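Local structure of serpin-12 (Manduca sexta, 6CJ7) at residues Lys94-Val99 with Asn139-Ser144; Phe100-Phe105 with Thr126-Pro131; Leu133-Ile138 with Lys152-Asp157; Thr163-Val168 with Leu311-Ser316. The protein controls the prophenoloxidase activation system in larval hemolymph, probably by trapping serine proteases through the inhibitory mechanism of serpins. All blocks are in the same frame, centred on the assembly; numbering follows the deposited sequence.

In the fold
The four interactions cluster around helix 131-145, the helix F of serpins, and nearby strands of sheet A; interactions 1 and 3 involve the helix itself. Interactions 1 and 2 share strand 92-102, their centres about 17 Å apart; the centres of interactions 1 and 3 are about 12 Å apart. Interaction 4 concerns strand 165-174, the neighbour of 92-102, and its centre is about 9 Å from that of interaction 2. Interactions 1, 2 and 3 all close before interaction 4 opens; interaction 2 falls between the two segments of interaction 1, and the segments of 1 and 3 alternate. Strands 165-174 and 317-326 pair directly here; in inhibitory serpins the cleaved reactive-centre loop enters between such strands.

Interaction 1. Residues Lys94-Val99 with Asn139-Ser144; sequences KTANNV and NSWIAS
Trp-141 sends the six-membered part of its indole over the strand, where Asn-98 ND2 sits 3.4 Å above one face of the ring, offset toward the rim. CG is anti to the backbone N (chi1 177°), which carries it out from helix 139-144, and the ring beyond it reaches strand 94-99. The amide plane of Asn-98 is turned 69° against the ring, and its nearest ring atom is CZ2, 3.5 Å from ND2. Asn-98 CB also touches the ring, 3.7 Å from CZ3, while OD1 is hydrogen-bonded to Thr-124 OG1 on strand 123-126, which helps to fix the amide. Ala-96 suits its place because its short side chain lets the indole and the helix come close: its CB meets Trp-141 CZ3 at 3.8 Å, with Ile-142 CG2 close by. The backbone O of Asn-97 comes within 3.4 Å of Trp-141 CH2. Replacing Trp-141 by an alanine would probably open a gap over the Asn-98 amide and the Ala-96 methyl, leaving ND2 without the ring that covers it. The strand and helix segments run roughly antiparallel, their axes at 148°, as helix F crosses sheet A in serpins. At this point the helix rests on the strand by apolar packing and by contact of the amide nitrogen with the ring face, which may ease the helix shift thought to accompany loop insertion in this family.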
loop_
_atom_site.group_PDB
_atom_site.type_symbol
_atom_site.label_atom_id
_atom_site.label_comp_id
_atom_site.label_asym_id
_atom_site.label_seq_id
_atom_site.Cartn_x
_atom_site.Cartn_y
_atom_site.Cartn_z
ATOM N N LYS A 94 5.786 9.452 0.174
ATOM C CA LYS A 94 6.266 9.655 -1.186
ATOM C C LYS A 94 5.599 8.634 -2.089
ATOM O O LYS A 94 5.662 7.431 -1.822
ATOM C CB LYS A 94 7.789 9.522 -1.279
ATOM C CG LYS A 94 8.580 10.569 -0.524
ATOM C CD LYS A 94 8.433 11.928 -1.174
ATOM C CE LYS A 94 9.347 12.954 -0.531
ATOM N NZ LYS A 94 9.269 14.261 -1.247
ATOM N N THR A 95 4.949 9.110 -3.147
ATOM C CA THR A 95 4.301 8.216 -4.091
ATOM C C THR A 95 4.938 8.390 -5.460
ATOM O O THR A 95 5.393 9.482 -5.821
ATOM C CB THR A 95 2.793 8.459 -4.182
ATOM O OG1 THR A 95 2.551 9.823 -4.546
ATOM C CG2 THR A 95 2.121 8.160 -2.850
ATOM N N ALA A 96 4.998 7.295 -6.209
ATOM C CA ALA A 96 5.454 7.334 -7.595
ATOM C C ALA A 96 4.485 6.512 -8.433
ATOM O O ALA A 96 4.483 5.278 -8.359
ATOM C CB ALA A 96 6.881 6.807 -7.734
ATOM N N ASN A 97 3.664 7.199 -9.227
ATOM C CA ASN A 97 2.684 6.564 -10.103
ATOM C C ASN A 97 3.004 6.947 -11.540
ATOM O O ASN A 97 3.225 8.124 -11.832
ATOM C CB ASN A 97 1.252 7.003 -9.745
ATOM C CG ASN A 97 0.950 6.869 -8.257
ATOM O OD1 ASN A 97 0.980 5.765 -7.713
ATOM N ND2 ASN A 97 0.642 7.994 -7.603
ATOM N N ASN A 98 3.043 5.961 -12.439
ATOM C CA ASN A 98 3.285 6.310 -13.838
ATOM C C ASN A 98 2.812 5.180 -14.738
ATOM O O ASN A 98 2.717 4.019 -14.331
ATOM C CB ASN A 98 4.776 6.599 -14.095
ATOM C CG ASN A 98 5.009 7.716 -15.109
ATOM O OD1 ASN A 98 4.291 7.846 -16.108
ATOM N ND2 ASN A 98 6.043 8.521 -14.870
ATOM N N VAL A 99 2.533 5.539 -15.986
ATOM C CA VAL A 99 2.210 4.584 -17.045
ATOM C C VAL A 99 3.242 4.804 -18.141
ATOM O O VAL A 99 3.264 5.866 -18.775
ATOM C CB VAL A 99 0.787 4.778 -17.590
ATOM C CG1 VAL A 99 0.468 3.717 -18.652
ATOM C CG2 VAL A 99 -0.243 4.748 -16.478
ATOM N N ASN A 139 13.560 2.901 -13.212
ATOM C CA ASN A 139 13.965 2.757 -11.815
ATOM C C ASN A 139 14.541 4.055 -11.269
ATOM O O ASN A 139 14.300 4.403 -10.108
ATOM C CB ASN A 139 14.982 1.624 -11.665
ATOM C CG ASN A 139 14.349 0.244 -11.763
ATOM O OD1 ASN A 139 13.185 0.057 -11.422
ATOM N ND2 ASN A 139 15.127 -0.730 -12.216
ATOM N N SER A 140 15.329 4.773 -12.077
ATOM C CA SER A 140 15.885 6.044 -11.620
ATOM C C SER A 140 14.784 7.060 -11.344
ATOM O O SER A 140 14.860 7.819 -10.369
ATOM C CB SER A 140 16.870 6.597 -12.649
ATOM O OG SER A 140 18.105 5.911 -12.590
ATOM N N TRP A 141 13.754 7.091 -12.192
ATOM C CA TRP A 141 12.631 7.987 -11.942
ATOM C C TRP A 141 11.914 7.617 -10.649
ATOM O O TRP A 141 11.596 8.492 -9.832
ATOM C CB TRP A 141 11.654 7.975 -13.119
ATOM C CG TRP A 141 10.464 8.836 -12.852
ATOM C CD1 TRP A 141 10.378 10.191 -13.011
ATOM C CD2 TRP A 141 9.201 8.412 -12.332
ATOM N NE1 TRP A 141 9.133 10.634 -12.635
ATOM C CE2 TRP A 141 8.391 9.564 -12.213
ATOM C CE3 TRP A 141 8.671 7.172 -11.958
ATOM C CZ2 TRP A 141 7.087 9.513 -11.727
ATOM C CZ3 TRP A 141 7.368 7.123 -11.485
ATOM C CH2 TRP A 141 6.594 8.287 -11.370
ATOM N N ILE A 142 11.651 6.321 -10.442
ATOM C CA ILE A 142 11.014 5.890 -9.194
ATOM C C ILE A 142 11.864 6.295 -7.999
ATOM O O ILE A 142 11.355 6.839 -7.012
ATOM C CB ILE A 142 10.764 4.372 -9.191
ATOM C CG1 ILE A 142 9.783 3.968 -10.290
ATOM C CG2 ILE A 142 10.257 3.914 -7.814
ATOM C CD1 ILE A 142 9.684 2.472 -10.448
ATOM N N ALA A 143 13.174 6.023 -8.064
ATOM C CA ALA A 143 14.049 6.388 -6.955
ATOM C C ALA A 143 14.019 7.889 -6.693
ATOM O O ALA A 143 14.046 8.324 -5.533
ATOM C CB ALA A 143 15.472 5.917 -7.241
ATOM N N SER A 144 13.948 8.698 -7.757
ATOM C CA SER A 144 13.910 10.148 -7.592
ATOM C C SER A 144 12.633 10.625 -6.912
ATOM O O SER A 144 12.619 11.720 -6.343
ATOM C CB SER A 144 14.063 10.841 -8.950
ATOM O OG SER A 144 12.891 10.708 -9.736
#

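Interaction 2. Residues Phe100-Phe105 with Thr126-Pro131; sequences FLSENF and TYFGKP
Thr-126 meets strand 100-102 through its backbone on both flanks of Ser-102: its N donates to Leu-101 O at 2.9 Å, and its O accepts from Glu-103 N at 3.0 Å. Between these bonds the CA of Ser-102 makes a CH...O contact with Thr-126 O, at 3.2 Å. The hydroxyl of Thr-126 lies at the edge of the Phe-100 ring, in its plane, with OG1 3.3 Å from CD2; this oxygen is also hydrogen-bonded to Thr-124 O. Phe-128 brings its own ring edge to the strand, where CZ is 3.7 Å from Phe-100 O and CE2 is 3.7 Å from Ser-102 N. Ser-102 CB packs separately on CD2 of the same ring. One face of that ring is covered by the CG2 methyl of Thr-126, placed by the anti relation of CG2 to the backbone N. Threonine thus serves both rings, hydroxyl to one and methyl to the other. Here strand 123-126 ends as a parallel neighbour of strand 92-102, at the edge of the serpin sheet A, and the chain turns off toward helix 131-145. Next outward, Ser-102 OG accepts from Asn-104 N at 3.1 Å, an ST turn within the type I turn from Ser-102 to Phe-105. A water touching the same OG accepts from Phe-128 N (2.9 Å), tying the turn to the loop. Further out, Phe-100 packs on Ile-138 of the helix and on Val-168, and Phe-128 on Ala-134 and Val-166. The other edge of strand 100-102 is hydrogen-bonded through Ser-102 to Gln-164.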
loop_
_atom_site.group_PDB
_atom_site.type_symbol
_atom_site.label_atom_id
_atom_site.label_comp_id
_atom_site.label_asym_id
_atom_site.label_seq_id
_atom_site.Cartn_x
_atom_site.Cartn_y
_atom_site.Cartn_z
ATOM N N PHE A 100 4.101 3.813 -18.364
ATOM C CA PHE A 100 5.150 3.906 -19.367
ATOM C C PHE A 100 4.654 3.205 -20.623
ATOM O O PHE A 100 4.566 1.974 -20.664
ATOM C CB PHE A 100 6.451 3.305 -18.842
ATOM C CG PHE A 100 7.033 4.074 -17.683
ATOM C CD1 PHE A 100 6.833 3.652 -16.374
ATOM C CD2 PHE A 100 7.766 5.233 -17.909
ATOM C CE1 PHE A 100 7.360 4.369 -15.299
ATOM C CE2 PHE A 100 8.294 5.959 -16.842
ATOM C CZ PHE A 100 8.090 5.524 -15.537
ATOM N N LEU A 101 4.294 4.001 -21.625
ATOM C CA LEU A 101 3.650 3.521 -22.843
ATOM C C LEU A 101 4.659 3.486 -23.984
ATOM O O LEU A 101 5.282 4.508 -24.302
ATOM C CB LEU A 101 2.470 4.416 -23.210
ATOM C CG LEU A 101 1.794 4.081 -24.526
ATOM C CD1 LEU A 101 1.026 2.786 -24.373
ATOM C CD2 LEU A 101 0.859 5.222 -24.851
ATOM N N SER A 102 4.792 2.320 -24.618
ATOM C CA SER A 102 5.712 2.171 -25.736
ATOM C C SER A 102 5.470 3.230 -26.803
ATOM O O SER A 102 4.327 3.557 -27.128
ATOM C CB SER A 102 5.556 0.783 -26.356
ATOM O OG SER A 102 6.121 0.722 -27.648
ATOM N N GLU A 103 6.565 3.750 -27.358
ATOM C CA GLU A 103 6.459 4.732 -28.428
ATOM C C GLU A 103 5.866 4.160 -29.710
ATOM O O GLU A 103 5.652 4.922 -30.655
ATOM C CB GLU A 103 7.825 5.345 -28.716
ATOM C CG GLU A 103 8.321 6.267 -27.626
ATOM C CD GLU A 103 9.592 6.978 -28.021
ATOM O OE1 GLU A 103 9.990 6.846 -29.198
ATOM O OE2 GLU A 103 10.187 7.664 -27.163
ATOM N N ASN A 104 5.598 2.852 -29.776
ATOM C CA ASN A 104 4.795 2.327 -30.877
ATOM C C ASN A 104 3.351 2.820 -30.823
ATOM O O ASN A 104 2.647 2.758 -31.840
ATOM C CB ASN A 104 4.815 0.798 -30.874
ATOM C CG ASN A 104 6.179 0.233 -31.208
ATOM O OD1 ASN A 104 6.903 0.783 -32.033
ATOM N ND2 ASN A 104 6.538 -0.873 -30.563
ATOM N N PHE A 105 2.908 3.321 -29.672
ATOM C CA PHE A 105 1.553 3.811 -29.469
ATOM C C PHE A 105 1.575 5.323 -29.293
ATOM O O PHE A 105 2.498 5.875 -28.685
ATOM C CB PHE A 105 0.910 3.141 -28.242
ATOM C CG PHE A 105 0.662 1.675 -28.432
ATOM C CD1 PHE A 105 1.676 0.755 -28.214
ATOM C CD2 PHE A 105 -0.573 1.216 -28.880
ATOM C CE1 PHE A 105 1.457 -0.601 -28.423
ATOM C CE2 PHE A 105 -0.797 -0.133 -29.083
ATOM C CZ PHE A 105 0.222 -1.043 -28.856
ATOM N N THR A 126 7.850 5.822 -23.901
ATOM C CA THR A 126 9.032 5.060 -23.509
ATOM C C THR A 126 9.464 4.158 -24.654
ATOM O O THR A 126 8.635 3.449 -25.229
ATOM C CB THR A 126 8.735 4.215 -22.263
ATOM O OG1 THR A 126 8.303 5.071 -21.199
ATOM C CG2 THR A 126 9.974 3.435 -21.822
ATOM N N TYR A 127 10.755 4.172 -24.985
ATOM C CA TYR A 127 11.293 3.229 -25.958
ATOM C C TYR A 127 11.819 2.017 -25.202
ATOM O O TYR A 127 12.686 2.153 -24.330
ATOM C CB TYR A 127 12.398 3.855 -26.819
ATOM C CG TYR A 127 12.997 2.904 -27.846
ATOM C CD1 TYR A 127 12.227 2.387 -28.886
ATOM C CD2 TYR A 127 14.334 2.527 -27.784
ATOM C CE1 TYR A 127 12.765 1.524 -29.818
ATOM C CE2 TYR A 127 14.884 1.656 -28.723
ATOM C CZ TYR A 127 14.093 1.160 -29.739
ATOM O OH TYR A 127 14.628 0.292 -30.680
ATOM N N PHE A 128 11.281 0.840 -25.522
ATOM C CA PHE A 128 11.668 -0.397 -24.856
ATOM C C PHE A 128 12.652 -1.233 -25.669
ATOM O O PHE A 128 13.040 -2.318 -25.217
ATOM C CB PHE A 128 10.421 -1.236 -24.526
ATOM C CG PHE A 128 9.525 -0.622 -23.478
ATOM C CD1 PHE A 128 9.889 -0.645 -22.135
ATOM C CD2 PHE A 128 8.315 -0.039 -23.822
ATOM C CE1 PHE A 128 9.063 -0.081 -21.162
ATOM C CE2 PHE A 128 7.488 0.526 -22.854
ATOM C CZ PHE A 128 7.865 0.504 -21.520
ATOM N N GLY A 129 13.065 -0.760 -26.849
ATOM C CA GLY A 129 13.968 -1.519 -27.699
ATOM C C GLY A 129 15.349 -1.732 -27.116
ATOM O O GLY A 129 16.042 -2.666 -27.527
ATOM N N LYS A 130 15.773 -0.874 -26.185
ATOM C CA LYS A 130 16.969 -1.098 -25.378
ATOM C C LYS A 130 16.483 -1.393 -23.967
ATOM O O LYS A 130 16.276 -0.462 -23.166
ATOM C CB LYS A 130 17.926 0.098 -25.387
ATOM C CG LYS A 130 18.627 0.336 -26.720
ATOM C CD LYS A 130 19.533 1.562 -26.672
ATOM C CE LYS A 130 20.257 1.800 -27.990
ATOM N NZ LYS A 130 21.251 0.764 -28.363
ATOM N N PRO A 131 16.274 -2.669 -23.622
ATOM C CA PRO A 131 15.598 -2.984 -22.350
ATOM C C PRO A 131 16.370 -2.552 -21.119
ATOM O O PRO A 131 15.744 -2.099 -20.157
ATOM C CB PRO A 131 15.451 -4.515 -22.404
ATOM C CG PRO A 131 15.542 -4.870 -23.853
ATOM C CD PRO A 131 16.467 -3.856 -24.472
HETATM O O HOH W 1 9.258 0.712 -27.606
#

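Interaction 3. Residues Leu133-Ile138 with Lys152-Asp157; sequences LAAQNI and KLVSPD
Val-154 reaches helix 133-138 with both of its methyls. From CB the side chain forks at once. CG1, anti to the backbone N at chi1 179°, leans on Ala-135, 4.0 Å from its CB and nearly as close to its CA. The other branch, CG2, runs against Ile-138, where the two CG2 methyls meet at 3.6 Å and the side chains cross at about a right angle. A beta-branched residue suits the spot because it offers one methyl to each of two residues on the inner side of the helix, three positions apart. Ala-135 is small enough to let the loop come close: its CA lies 5.1 Å from that of Pro-156, and its CB packs against the proline ring, 3.6 Å from N and 3.7 Å from CG. No hydrogen bond links the two segments. The backbone of Val-154 nevertheless has a polar tie to the same helix a little further along, its O accepting from Asn-139 ND2. Beyond the contact, the CB of Ser-155 points away from the helix, and OG accepts from Asp-157 N at 3.2 Å, an ST turn that shapes the loop where the short 3-10 segment begins. Leu-159 packs on Ala-135 and Val-154, and Leu-319 of strand 317-326 also touches Val-154, so this valine lies between helix and sheet. A connection that doubles back along helix F before entering strand 165-174 is the arrangement of the serpin fold, in which this loop and helix together cover part of sheet A.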
loop_
_atom_site.group_PDB
_atom_site.type_symbol
_atom_site.label_atom_id
_atom_site.label_comp_id
_atom_site.label_asym_id
_atom_site.label_seq_id
_atom_site.Cartn_x
_atom_site.Cartn_y
_atom_site.Cartn_z
ATOM N N LEU A 133 18.418 0.004 -20.751
ATOM C CA LEU A 133 18.278 1.449 -20.617
ATOM C C LEU A 133 16.888 1.829 -20.127
ATOM O O LEU A 133 16.745 2.701 -19.260
ATOM C CB LEU A 133 18.597 2.114 -21.957
ATOM C CG LEU A 133 18.212 3.575 -22.123
ATOM C CD1 LEU A 133 19.076 4.442 -21.215
ATOM C CD2 LEU A 133 18.394 3.992 -23.570
ATOM N N ALA A 134 15.852 1.181 -20.663
ATOM C CA ALA A 134 14.485 1.476 -20.244
ATOM C C ALA A 134 14.265 1.132 -18.775
ATOM O O ALA A 134 13.695 1.928 -18.015
ATOM C CB ALA A 134 13.490 0.714 -21.118
ATOM N N ALA A 135 14.714 -0.059 -18.355
ATOM C CA ALA A 135 14.554 -0.464 -16.959
ATOM C C ALA A 135 15.268 0.500 -16.025
ATOM O O ALA A 135 14.708 0.914 -15.001
ATOM C CB ALA A 135 15.085 -1.883 -16.751
ATOM N N GLN A 136 16.494 0.896 -16.372
ATOM C CA GLN A 136 17.225 1.792 -15.482
ATOM C C GLN A 136 16.616 3.190 -15.468
ATOM O O GLN A 136 16.601 3.849 -14.422
ATOM C CB GLN A 136 18.697 1.833 -15.867
ATOM C CG GLN A 136 19.503 0.836 -15.073
ATOM C CD GLN A 136 20.815 0.541 -15.724
ATOM O OE1 GLN A 136 21.233 -0.615 -15.835
ATOM N NE2 GLN A 136 21.473 1.585 -16.185
ATOM N N ASN A 137 16.114 3.668 -16.612
ATOM C CA ASN A 137 15.469 4.979 -16.616
ATOM C C ASN A 137 14.202 4.980 -15.770
ATOM O O ASN A 137 13.935 5.946 -15.040
ATOM C CB ASN A 137 15.159 5.415 -18.048
ATOM C CG ASN A 137 16.365 6.002 -18.750
ATOM O OD1 ASN A 137 17.276 6.532 -18.107
ATOM N ND2 ASN A 137 16.382 5.908 -20.072
ATOM N N ILE A 138 13.416 3.909 -15.841
ATOM C CA ILE A 138 12.210 3.830 -15.020
ATOM C C ILE A 138 12.585 3.751 -13.544
ATOM O O ILE A 138 12.019 4.462 -12.707
ATOM C CB ILE A 138 11.343 2.633 -15.445
ATOM C CG1 ILE A 138 10.718 2.910 -16.826
ATOM C CG2 ILE A 138 10.260 2.372 -14.403
ATOM C CD1 ILE A 138 10.129 1.668 -17.486
ATOM N N LYS A 152 14.818 -0.452 -7.564
ATOM C CA LYS A 152 15.091 -1.605 -8.431
ATOM C C LYS A 152 13.816 -2.395 -8.717
ATOM O O LYS A 152 13.833 -3.629 -8.787
ATOM C CB LYS A 152 16.157 -2.517 -7.816
ATOM C CG LYS A 152 17.548 -1.886 -7.689
ATOM C CD LYS A 152 18.208 -1.685 -9.054
ATOM C CE LYS A 152 19.147 -0.475 -9.068
ATOM N NZ LYS A 152 20.375 -0.661 -8.239
ATOM N N LEU A 153 12.698 -1.696 -8.918
ATOM C CA LEU A 153 11.422 -2.381 -9.121
ATOM C C LEU A 153 11.352 -3.081 -10.478
ATOM O O LEU A 153 10.815 -4.189 -10.577
ATOM C CB LEU A 153 10.270 -1.388 -8.978
ATOM C CG LEU A 153 8.850 -1.925 -9.208
ATOM C CD1 LEU A 153 8.528 -3.060 -8.236
ATOM C CD2 LEU A 153 7.808 -0.800 -9.100
ATOM N N VAL A 154 11.861 -2.450 -11.539
ATOM C CA VAL A 154 11.736 -2.972 -12.899
ATOM C C VAL A 154 13.002 -3.733 -13.268
ATOM O O VAL A 154 14.119 -3.221 -13.100
ATOM C CB VAL A 154 11.478 -1.842 -13.911
ATOM C CG1 VAL A 154 11.381 -2.408 -15.331
ATOM C CG2 VAL A 154 10.215 -1.080 -13.556
ATOM N N SER A 155 12.823 -4.991 -13.823
ATOM C CA SER A 155 13.985 -5.731 -14.297
ATOM C C SER A 155 14.135 -5.598 -15.810
ATOM O O SER A 155 13.136 -5.630 -16.542
ATOM C CB SER A 155 13.879 -7.214 -13.941
ATOM O OG SER A 155 14.927 -7.945 -14.558
ATOM N N PRO A 156 15.366 -5.449 -16.302
ATOM C CA PRO A 156 15.566 -5.404 -17.761
ATOM C C PRO A 156 15.106 -6.665 -18.462
ATOM O O PRO A 156 14.753 -6.617 -19.647
ATOM C CB PRO A 156 17.082 -5.201 -17.907
ATOM C CG PRO A 156 17.541 -4.690 -16.580
ATOM C CD PRO A 156 16.621 -5.269 -15.555
ATOM N N ASP A 157 15.096 -7.803 -17.767
ATOM C CA ASP A 157 14.653 -9.042 -18.387
ATOM C C ASP A 157 13.143 -9.103 -18.569
ATOM O O ASP A 157 12.663 -9.972 -19.303
ATOM C CB ASP A 157 15.138 -10.233 -17.559
ATOM C CG ASP A 157 16.648 -10.306 -17.487
ATOM O OD1 ASP A 157 17.307 -10.006 -18.509
ATOM O OD2 ASP A 157 17.177 -10.651 -16.410
#

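Interaction 4. Residues Thr163-Val168 with Leu311-Ser316; sequences TQMVMV and LSPQVS
Ser-316 turns its hydroxyl onto the backbone of Gln-164 and Met-165. OG accepts from both amides, from Gln-164 N at 2.9 Å and from Met-165 N at 3.2 Å, and both bonds are nearly straight. In return Ser-316 N donates to Met-165 O (2.9 Å). A small hydroxyl directly beside its own backbone suits this double grip. Met-165 passes across Pro-313: its CB approaches Gln-314 O at 3.4 Å, and the bend at chi3 (-35°) puts CE 3.7 Å from Pro-313 CB. Gln-164, extended beyond CG, passes obliquely by Gln-314, their amide planes 33° apart. Its NE2 lies 3.0 Å from Gln-314 NE2, two donors as modelled, so the orientation of these amide ends is doubtful. Val-315 CG2 also packs on Met-167 SD. An alanine in place of Ser-316 would probably deprive the N-H groups of Gln-164 and Met-165 of their shared acceptor, though the bond to Met-165 O could remain. Here the parallel strands 165-174 and 317-326 of sheet A begin side by side. The pair thus starts with a hydroxyl satisfying two backbone N-H groups, while the methionine chains pack on proline and valine.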
loop_
_atom_site.group_PDB
_atom_site.type_symbol
_atom_site.label_atom_id
_atom_site.label_comp_id
_atom_site.label_asym_id
_atom_site.label_seq_id
_atom_site.Cartn_x
_atom_site.Cartn_y
_atom_site.Cartn_z
ATOM N N THR A 163 7.383 -5.052 -25.561
ATOM C CA THR A 163 6.685 -4.469 -24.420
ATOM C C THR A 163 5.820 -3.306 -24.872
ATOM O O THR A 163 6.267 -2.449 -25.640
ATOM C CB THR A 163 7.696 -3.989 -23.375
ATOM O OG1 THR A 163 8.470 -5.114 -22.951
ATOM C CG2 THR A 163 7.000 -3.335 -22.168
ATOM N N GLN A 164 4.581 -3.276 -24.389
ATOM C CA GLN A 164 3.640 -2.226 -24.758
ATOM C C GLN A 164 3.423 -1.211 -23.651
ATOM O O GLN A 164 3.372 -0.006 -23.920
ATOM C CB GLN A 164 2.294 -2.836 -25.166
ATOM C CG GLN A 164 2.439 -3.748 -26.372
ATOM C CD GLN A 164 1.139 -4.001 -27.081
ATOM O OE1 GLN A 164 1.130 -4.568 -28.181
ATOM N NE2 GLN A 164 0.037 -3.594 -26.470
ATOM N N MET A 165 3.306 -1.658 -22.399
ATOM C CA MET A 165 2.912 -0.752 -21.331
ATOM C C MET A 165 3.400 -1.311 -20.004
ATOM O O MET A 165 3.114 -2.464 -19.682
ATOM C CB MET A 165 1.385 -0.566 -21.298
ATOM C CG MET A 165 0.942 0.588 -20.442
ATOM S SD MET A 165 -0.857 0.605 -20.228
ATOM C CE MET A 165 -1.450 -0.000 -21.782
ATOM N N VAL A 166 4.111 -0.492 -19.241
ATOM C CA VAL A 166 4.571 -0.853 -17.906
ATOM C C VAL A 166 3.924 0.115 -16.930
ATOM O O VAL A 166 4.168 1.327 -16.991
ATOM C CB VAL A 166 6.099 -0.795 -17.794
ATOM C CG1 VAL A 166 6.526 -1.065 -16.338
ATOM C CG2 VAL A 166 6.742 -1.792 -18.733
ATOM N N MET A 167 3.102 -0.410 -16.029
ATOM C CA MET A 167 2.489 0.403 -14.996
ATOM C C MET A 167 3.270 0.257 -13.695
ATOM O O MET A 167 3.590 -0.863 -13.283
ATOM C CB MET A 167 1.027 -0.000 -14.829
ATOM C CG MET A 167 0.287 0.007 -16.187
ATOM S SD MET A 167 -1.468 0.028 -15.950
ATOM C CE MET A 167 -1.731 1.724 -15.447
ATOM N N VAL A 168 3.595 1.387 -13.065
ATOM C CA VAL A 168 4.310 1.395 -11.787
ATOM C C VAL A 168 3.549 2.239 -10.777
ATOM O O VAL A 168 3.080 3.344 -11.076
ATOM C CB VAL A 168 5.773 1.893 -11.911
ATOM C CG1 VAL A 168 6.558 1.030 -12.843
ATOM C CG2 VAL A 168 5.838 3.342 -12.341
ATOM N N LEU A 311 -5.416 -0.315 -33.181
ATOM C CA LEU A 311 -5.059 -1.242 -32.115
ATOM C C LEU A 311 -4.948 -0.527 -30.778
ATOM O O LEU A 311 -4.410 0.584 -30.687
ATOM C CB LEU A 311 -3.730 -1.944 -32.409
ATOM C CG LEU A 311 -3.664 -2.848 -33.639
ATOM C CD1 LEU A 311 -2.282 -3.462 -33.741
ATOM C CD2 LEU A 311 -4.730 -3.926 -33.581
ATOM N N SER A 312 -5.418 -1.199 -29.731
ATOM C CA SER A 312 -5.264 -0.822 -28.336
ATOM C C SER A 312 -4.005 -1.451 -27.751
ATOM O O SER A 312 -3.665 -2.591 -28.080
ATOM C CB SER A 312 -6.470 -1.271 -27.529
ATOM O OG SER A 312 -6.244 -1.054 -26.145
ATOM N N PRO A 313 -3.290 -0.752 -26.881
ATOM C CA PRO A 313 -2.254 -1.417 -26.084
ATOM C C PRO A 313 -2.897 -2.315 -25.041
ATOM O O PRO A 313 -4.100 -2.271 -24.795
ATOM C CB PRO A 313 -1.505 -0.254 -25.432
ATOM C CG PRO A 313 -2.589 0.794 -25.254
ATOM C CD PRO A 313 -3.511 0.648 -26.455
ATOM N N GLN A 314 -2.076 -3.171 -24.443
ATOM C CA GLN A 314 -2.483 -3.883 -23.239
ATOM C C GLN A 314 -1.395 -3.723 -22.191
ATOM O O GLN A 314 -0.291 -3.248 -22.480
ATOM C CB GLN A 314 -2.763 -5.370 -23.502
ATOM C CG GLN A 314 -1.547 -6.202 -23.836
ATOM C CD GLN A 314 -1.217 -6.204 -25.311
ATOM O OE1 GLN A 314 -2.073 -5.900 -26.168
ATOM N NE2 GLN A 314 0.026 -6.525 -25.627
ATOM N N VAL A 315 -1.723 -4.115 -20.958
ATOM C CA VAL A 315 -0.758 -4.037 -19.860
ATOM C C VAL A 315 0.252 -5.164 -20.009
ATOM O O VAL A 315 -0.119 -6.344 -20.035
ATOM C CB VAL A 315 -1.453 -4.112 -18.496
ATOM C CG1 VAL A 315 -0.397 -4.091 -17.375
ATOM C CG2 VAL A 315 -2.452 -2.953 -18.327
ATOM N N SER A 316 1.528 -4.805 -20.145
ATOM C CA SER A 316 2.579 -5.815 -20.204
ATOM C C SER A 316 3.091 -6.174 -18.823
ATOM O O SER A 316 3.363 -7.354 -18.550
ATOM C CB SER A 316 3.757 -5.335 -21.058
ATOM O OG SER A 316 3.303 -4.900 -22.325
HETATM O O HOH W 2 0.929 -7.620 -27.644
#